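Local coordinates for cutm, flavoprotein of carbon monoxide dehydrogenase (Hydrogenophaga pseudoflava, PDB 1FFV) that binds FAD as the flavoprotein subunit of carbon monoxide dehydrogenase and probably passes the electrons released by CO oxidation on to an external acceptor, at residues 53-65 against 73-87. Sequence-based numbering, arbitrary orientation.
Sequences DINRIPELRGIRE and GAMTVENDLISSPIV. With FAD (flavin-adenine dinucleotide), chain J.
Two backbone bonds join Leu60 and Gly62 to the turn that starts at Gly73: Met75 N donates to Leu60 O at 2.9 Å, and Gly73 N to Gly62 O at 2.8 Å. A water supplies a third link, accepting from Gly62 N and donating to Thr76 OG1. That hydroxyl spends its own proton on Gly73 O (2.8 Å), meeting a lone pair in the carbonyl plane; Thr76 N grips the same oxygen, closing the type I turn. Met75, bent at chi2 and chi3, lays CG against Leu60 CB and SD near Ile54 CG1. Arg61 runs extended from CG to NE, which carries its guanidinium back over Met75, whose CB lies beneath one face, 3.7 Å from NH1. At the edge, NH2 donates to Asn55 O at 2.7 Å, nearly straight at 178° and in the guanidinium plane. Trading Arg61 for a leucine would probably leave Asn55 O without this donor and bare one flank of Met75. Further along, Ile63 CD1 packs on Ser84 CB (3.6 Å), while Ser84 OG caps the next helix by accepting from Val87 N at 3.0 Å. Ile54 CD1 and Ala74 CB each approach FAD N6A to 3.7 Å. Side chains and one water thus supplement the two backbone bonds, satisfying Gly62 N, Gly73 O, Asn55 O and Val87 N, while Ile54, backed by Met75, and Ala74 border the adenine amino group.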
loop_
_atom_site.group_PDB
_atom_site.type_symbol
_atom_site.label_atom_id
_atom_site.label_comp_id
_atom_site.label_asym_id
_atom_site.label_seq_id
_atom_site.Cartn_x
_atom_site.Cartn_y
_atom_site.Cartn_z
ATOM N N ASP C 53 -7.773 -6.465 -42.061
ATOM C CA ASP C 53 -8.505 -7.506 -41.356
ATOM C C ASP C 53 -9.668 -8.017 -42.207
ATOM O O ASP C 53 -10.570 -7.257 -42.580
ATOM C CB ASP C 53 -9.019 -6.949 -40.021
ATOM C CG ASP C 53 -9.541 -8.024 -39.083
ATOM O OD1 ASP C 53 -9.812 -9.166 -39.517
ATOM O OD2 ASP C 53 -9.683 -7.714 -37.886
ATOM N N ILE C 54 -9.641 -9.308 -42.514
ATOM C CA ILE C 54 -10.703 -9.915 -43.303
ATOM C C ILE C 54 -11.656 -10.782 -42.463
ATOM O O ILE C 54 -12.385 -11.603 -43.015
ATOM C CB ILE C 54 -10.131 -10.720 -44.497
ATOM C CG1 ILE C 54 -9.121 -11.764 -44.007
ATOM C CG2 ILE C 54 -9.479 -9.772 -45.500
ATOM C CD1 ILE C 54 -8.557 -12.649 -45.101
ATOM N N ASN C 55 -11.683 -10.562 -41.144
ATOM C CA ASN C 55 -12.559 -11.313 -40.226
ATOM C C ASN C 55 -14.012 -10.849 -40.200
ATOM O O ASN C 55 -14.853 -11.498 -39.574
ATOM C CB ASN C 55 -12.047 -11.257 -38.777
ATOM C CG ASN C 55 -10.918 -12.224 -38.509
ATOM O OD1 ASN C 55 -9.749 -11.837 -38.576
ATOM N ND2 ASN C 55 -11.251 -13.471 -38.187
ATOM N N ARG C 56 -14.308 -9.717 -40.830
ATOM C CA ARG C 56 -15.670 -9.190 -40.834
ATOM C C ARG C 56 -16.337 -9.263 -42.215
ATOM O O ARG C 56 -17.231 -8.474 -42.537
ATOM C CB ARG C 56 -15.671 -7.754 -40.296
ATOM C CG ARG C 56 -15.101 -7.603 -38.877
ATOM C CD ARG C 56 -16.047 -8.132 -37.803
ATOM N NE ARG C 56 -17.297 -7.368 -37.753
ATOM N N ILE C 57 -15.908 -10.242 -43.011
ATOM C CA ILE C 57 -16.430 -10.474 -44.354
ATOM C C ILE C 57 -17.146 -11.825 -44.341
ATOM O O ILE C 57 -16.505 -12.869 -44.406
ATOM C CB ILE C 57 -15.284 -10.502 -45.385
ATOM C CG1 ILE C 57 -14.511 -9.184 -45.336
ATOM C CG2 ILE C 57 -15.824 -10.729 -46.773
ATOM C CD1 ILE C 57 -13.291 -9.143 -46.240
ATOM N N PRO C 58 -18.491 -11.819 -44.274
ATOM C CA PRO C 58 -19.298 -13.047 -44.245
ATOM C C PRO C 58 -19.183 -13.975 -45.449
ATOM O O PRO C 58 -19.460 -15.171 -45.342
ATOM C CB PRO C 58 -20.725 -12.518 -44.064
ATOM C CG PRO C 58 -20.682 -11.190 -44.723
ATOM C CD PRO C 58 -19.356 -10.626 -44.273
ATOM N N GLU C 59 -18.761 -13.430 -46.583
ATOM C CA GLU C 59 -18.619 -14.217 -47.800
ATOM C C GLU C 59 -17.380 -15.122 -47.760
ATOM O O GLU C 59 -17.181 -15.958 -48.646
ATOM C CB GLU C 59 -18.589 -13.308 -49.036
ATOM C CG GLU C 59 -18.715 -11.792 -48.745
ATOM C CD GLU C 59 -20.120 -11.323 -48.331
ATOM O OE1 GLU C 59 -21.124 -12.045 -48.580
ATOM O OE2 GLU C 59 -20.211 -10.201 -47.768
ATOM N N LEU C 60 -16.542 -14.945 -46.742
ATOM C CA LEU C 60 -15.348 -15.770 -46.596
ATOM C C LEU C 60 -15.619 -16.870 -45.584
ATOM O O LEU C 60 -14.736 -17.645 -45.253
ATOM C CB LEU C 60 -14.161 -14.922 -46.135
ATOM C CG LEU C 60 -13.622 -13.852 -47.084
ATOM C CD1 LEU C 60 -12.473 -13.103 -46.422
ATOM C CD2 LEU C 60 -13.156 -14.511 -48.374
ATOM N N ARG C 61 -16.860 -16.933 -45.107
ATOM C CA ARG C 61 -17.270 -17.915 -44.110
ATOM C C ARG C 61 -18.306 -18.905 -44.632
ATOM O O ARG C 61 -18.911 -18.695 -45.684
ATOM C CB ARG C 61 -17.817 -17.196 -42.874
ATOM C CG ARG C 61 -16.824 -16.214 -42.281
ATOM C CD ARG C 61 -17.321 -15.536 -41.021
ATOM N NE ARG C 61 -16.290 -14.650 -40.467
ATOM C CZ ARG C 61 -15.143 -15.058 -39.912
ATOM N NH1 ARG C 61 -14.854 -16.357 -39.826
ATOM N NH2 ARG C 61 -14.291 -14.165 -39.413
ATOM N N GLY C 62 -18.485 -20.001 -43.903
ATOM C CA GLY C 62 -19.459 -20.995 -44.304
ATOM C C GLY C 62 -18.888 -22.239 -44.948
ATOM O O GLY C 62 -17.845 -22.208 -45.598
ATOM N N ILE C 63 -19.581 -23.347 -44.730
ATOM C CA ILE C 63 -19.213 -24.642 -45.283
ATOM C C ILE C 63 -20.472 -25.175 -45.966
ATOM O O ILE C 63 -21.486 -25.424 -45.308
ATOM C CB ILE C 63 -18.779 -25.620 -44.167
ATOM C CG1 ILE C 63 -17.487 -25.124 -43.508
ATOM C CG2 ILE C 63 -18.615 -27.033 -44.724
ATOM C CD1 ILE C 63 -17.096 -25.895 -42.258
ATOM N N ARG C 64 -20.419 -25.322 -47.286
ATOM C CA ARG C 64 -21.579 -25.808 -48.028
ATOM C C ARG C 64 -21.223 -26.838 -49.083
ATOM O O ARG C 64 -20.061 -27.201 -49.241
ATOM C CB ARG C 64 -22.307 -24.631 -48.681
ATOM C CG ARG C 64 -21.434 -23.813 -49.617
ATOM C CD ARG C 64 -21.935 -22.378 -49.712
ATOM N NE ARG C 64 -20.858 -21.429 -49.432
ATOM C CZ ARG C 64 -20.313 -20.626 -50.342
ATOM N NH1 ARG C 64 -20.752 -20.652 -51.594
ATOM N NH2 ARG C 64 -19.308 -19.823 -50.008
ATOM N N GLU C 65 -22.241 -27.306 -49.796
ATOM C CA GLU C 65 -22.069 -28.289 -50.857
ATOM C C GLU C 65 -22.687 -27.826 -52.168
ATOM O O GLU C 65 -23.822 -27.339 -52.206
ATOM C CB GLU C 65 -22.685 -29.632 -50.465
ATOM C CG GLU C 65 -21.981 -30.348 -49.326
ATOM C CD GLU C 65 -22.528 -31.745 -49.102
ATOM O OE1 GLU C 65 -23.537 -31.877 -48.377
ATOM O OE2 GLU C 65 -21.957 -32.711 -49.663
ATOM N N GLY C 73 -15.266 -21.925 -46.642
ATOM C CA GLY C 73 -14.847 -20.531 -46.621
ATOM C C GLY C 73 -13.419 -20.402 -46.117
ATOM O O GLY C 73 -13.045 -21.043 -45.133
ATOM N N ALA C 74 -12.617 -19.580 -46.787
ATOM C CA ALA C 74 -11.219 -19.390 -46.398
ATOM C C ALA C 74 -11.058 -19.031 -44.924
ATOM O O ALA C 74 -10.063 -19.407 -44.298
ATOM C CB ALA C 74 -10.567 -18.327 -47.268
ATOM N N MET C 75 -12.035 -18.311 -44.375
ATOM C CA MET C 75 -11.994 -17.892 -42.981
ATOM C C MET C 75 -12.564 -18.894 -41.976
ATOM O O MET C 75 -12.778 -18.559 -40.804
ATOM C CB MET C 75 -12.645 -16.519 -42.814
ATOM C CG MET C 75 -11.795 -15.370 -43.342
ATOM S SD MET C 75 -10.163 -15.308 -42.563
ATOM C CE MET C 75 -10.533 -14.451 -41.099
ATOM N N THR C 76 -12.820 -20.117 -42.435
ATOM C CA THR C 76 -13.316 -21.152 -41.542
ATOM C C THR C 76 -12.209 -21.428 -40.530
ATOM O O THR C 76 -11.057 -21.656 -40.886
ATOM C CB THR C 76 -13.631 -22.475 -42.278
ATOM O OG1 THR C 76 -14.683 -22.258 -43.224
ATOM C CG2 THR C 76 -14.061 -23.554 -41.288
ATOM N N VAL C 77 -12.579 -21.389 -39.263
ATOM C CA VAL C 77 -11.657 -21.622 -38.168
ATOM C C VAL C 77 -11.400 -23.136 -38.001
ATOM O O VAL C 77 -12.289 -23.953 -38.275
ATOM C CB VAL C 77 -12.245 -20.927 -36.906
ATOM C CG1 VAL C 77 -12.313 -21.855 -35.717
ATOM C CG2 VAL C 77 -11.476 -19.650 -36.618
ATOM N N GLU C 78 -10.186 -23.505 -37.584
ATOM C CA GLU C 78 -9.821 -24.918 -37.421
ATOM C C GLU C 78 -10.830 -25.788 -36.652
ATOM O O GLU C 78 -11.135 -26.903 -37.083
ATOM C CB GLU C 78 -8.426 -25.061 -36.805
ATOM C CG GLU C 78 -7.270 -24.449 -37.621
ATOM C CD GLU C 78 -6.980 -25.186 -38.937
ATOM O OE1 GLU C 78 -6.191 -24.662 -39.750
ATOM O OE2 GLU C 78 -7.522 -26.293 -39.161
ATOM N N ASN C 79 -11.353 -25.284 -35.533
ATOM C CA ASN C 79 -12.328 -26.034 -34.736
ATOM C C ASN C 79 -13.679 -26.224 -35.440
ATOM O O ASN C 79 -14.395 -27.190 -35.176
ATOM C CB ASN C 79 -12.540 -25.385 -33.366
ATOM C CG ASN C 79 -11.413 -25.685 -32.391
ATOM O OD1 ASN C 79 -11.127 -24.860 -31.521
ATOM N ND2 ASN C 79 -10.785 -26.849 -32.513
ATOM N N ASP C 80 -14.031 -25.290 -36.320
ATOM C CA ASP C 80 -15.282 -25.382 -37.066
ATOM C C ASP C 80 -15.146 -26.433 -38.156
ATOM O O ASP C 80 -16.136 -26.966 -38.657
ATOM C CB ASP C 80 -15.647 -24.026 -37.666
ATOM C CG ASP C 80 -16.288 -23.103 -36.654
ATOM O OD1 ASP C 80 -16.042 -23.271 -35.445
ATOM O OD2 ASP C 80 -17.068 -22.221 -37.062
ATOM N N LEU C 81 -13.900 -26.720 -38.510
ATOM C CA LEU C 81 -13.575 -27.720 -39.506
ATOM C C LEU C 81 -13.786 -29.077 -38.831
ATOM O O LEU C 81 -14.324 -30.010 -39.428
ATOM C CB LEU C 81 -12.111 -27.557 -39.901
ATOM C CG LEU C 81 -11.721 -27.750 -41.356
ATOM C CD1 LEU C 81 -12.459 -26.746 -42.229
ATOM C CD2 LEU C 81 -10.217 -27.590 -41.485
ATOM N N ILE C 82 -13.382 -29.154 -37.565
ATOM C CA ILE C 82 -13.502 -30.363 -36.760
ATOM C C ILE C 82 -14.948 -30.675 -36.390
ATOM O O ILE C 82 -15.358 -31.835 -36.385
ATOM C CB ILE C 82 -12.694 -30.232 -35.445
ATOM C CG1 ILE C 82 -11.204 -30.090 -35.748
ATOM C CG2 ILE C 82 -12.940 -31.427 -34.530
ATOM C CD1 ILE C 82 -10.371 -29.800 -34.514
ATOM N N SER C 83 -15.720 -29.643 -36.071
ATOM C CA SER C 83 -17.104 -29.849 -35.668
ATOM C C SER C 83 -18.134 -29.858 -36.798
ATOM O O SER C 83 -19.289 -30.217 -36.574
ATOM C CB SER C 83 -17.495 -28.826 -34.604
ATOM O OG SER C 83 -17.594 -27.543 -35.184
ATOM N N SER C 84 -17.723 -29.477 -38.003
ATOM C CA SER C 84 -18.631 -29.455 -39.154
ATOM C C SER C 84 -19.182 -30.829 -39.549
ATOM O O SER C 84 -18.420 -31.729 -39.900
ATOM C CB SER C 84 -17.934 -28.840 -40.363
ATOM O OG SER C 84 -18.630 -29.139 -41.555
ATOM N N PRO C 85 -20.515 -31.016 -39.470
ATOM C CA PRO C 85 -21.086 -32.313 -39.847
ATOM C C PRO C 85 -20.866 -32.614 -41.328
ATOM O O PRO C 85 -20.779 -33.776 -41.719
ATOM C CB PRO C 85 -22.566 -32.173 -39.470
ATOM C CG PRO C 85 -22.801 -30.688 -39.455
ATOM C CD PRO C 85 -21.534 -30.156 -38.846
ATOM N N ILE C 86 -20.731 -31.575 -42.148
ATOM C CA ILE C 86 -20.472 -31.782 -43.571
ATOM C C ILE C 86 -19.039 -32.293 -43.745
ATOM O O ILE C 86 -18.817 -33.323 -44.379
ATOM C CB ILE C 86 -20.666 -30.490 -44.408
ATOM C CG1 ILE C 86 -22.149 -30.119 -44.487
ATOM C CG2 ILE C 86 -20.131 -30.688 -45.821
ATOM C CD1 ILE C 86 -22.407 -28.829 -45.238
ATOM N N VAL C 87 -18.071 -31.593 -43.158
ATOM C CA VAL C 87 -16.675 -32.011 -43.262
ATOM C C VAL C 87 -16.485 -33.402 -42.653
ATOM O O VAL C 87 -15.717 -34.199 -43.171
ATOM C CB VAL C 87 -15.702 -30.997 -42.594
ATOM C CG1 VAL C 87 -14.272 -31.486 -42.714
ATOM C CG2 VAL C 87 -15.821 -29.634 -43.248
HETATM P PA FAD J . -2.602 -15.314 -40.438
HETATM O O1A FAD J . -3.253 -14.044 -40.803
HETATM O O2A FAD J . -1.874 -15.384 -39.297
HETATM O O5B FAD J . -1.694 -15.556 -41.598
HETATM C C5B FAD J . -2.207 -15.596 -42.915
HETATM C C4B FAD J . -1.040 -15.405 -43.875
HETATM O O4B FAD J . -1.627 -15.715 -45.176
HETATM C C3B FAD J . -0.579 -13.990 -44.098
HETATM O O3B FAD J . 0.554 -13.835 -44.875
HETATM C C2B FAD J . -1.866 -13.403 -44.637
HETATM O O2B FAD J . -1.644 -12.147 -45.180
HETATM C C1B FAD J . -2.255 -14.436 -45.648
HETATM N N9A FAD J . -3.663 -14.787 -45.714
HETATM C C8A FAD J . -4.476 -15.189 -44.684
HETATM N N7A FAD J . -5.721 -15.443 -45.079
HETATM C C5A FAD J . -5.715 -15.188 -46.427
HETATM C C6A FAD J . -6.761 -15.289 -47.434
HETATM N N6A FAD J . -7.989 -15.658 -47.189
HETATM N N1A FAD J . -6.363 -14.946 -48.692
HETATM C C2A FAD J . -5.102 -14.560 -48.991
HETATM N N3A FAD J . -4.084 -14.446 -48.140
HETATM C C4A FAD J . -4.436 -14.778 -46.864
HETATM N N1 FAD J . -0.297 -24.757 -38.036
HETATM C C2 FAD J . -0.258 -26.013 -38.456
HETATM O O2 FAD J . -0.567 -26.303 -39.565
HETATM N N3 FAD J . 0.150 -27.085 -37.626
HETATM C C4 FAD J . 0.531 -26.876 -36.328
HETATM O O4 FAD J . 0.871 -27.821 -35.646
HETATM C C4X FAD J . 0.500 -25.503 -35.851
HETATM N N5 FAD J . 0.863 -25.239 -34.593
HETATM C C5X FAD J . 0.817 -23.941 -34.191
HETATM C C6 FAD J . 1.201 -23.680 -32.876
HETATM C C7 FAD J . 1.191 -22.419 -32.372
HETATM C C7M FAD J . 1.616 -22.168 -30.945
HETATM C C8 FAD J . 0.774 -21.314 -33.196
HETATM C C8M FAD J . 0.757 -19.901 -32.662
HETATM C C9 FAD J . 0.380 -21.557 -34.520
HETATM C C9A FAD J . 0.399 -22.856 -35.013
HETATM N N10 FAD J . 0.016 -23.172 -36.349
HETATM C C10 FAD J . 0.060 -24.451 -36.768
HETATM C "C1'" FAD J . -0.459 -22.071 -37.249
HETATM C "C2'" FAD J . -1.996 -21.729 -37.531
HETATM O "O2'" FAD J . -2.142 -23.107 -37.748
HETATM C "C3'" FAD J . -1.405 -20.682 -38.455
HETATM O "O3'" FAD J . -2.341 -20.155 -37.488
HETATM C "C4'" FAD J . -2.285 -19.896 -39.403
HETATM O "O4'" FAD J . -1.133 -20.517 -40.061
HETATM C "C5'" FAD J . -1.853 -18.744 -40.317
HETATM O "O5'" FAD J . -3.458 -18.861 -40.371
HETATM P P FAD J . -4.211 -17.634 -39.851
HETATM O O1P FAD J . -5.693 -17.953 -40.156
HETATM O O2P FAD J . -3.981 -17.359 -38.514
HETATM O O3P FAD J . -3.706 -16.461 -40.584
HETATM O O HOH W 1 -17.052 -21.475 -41.862
#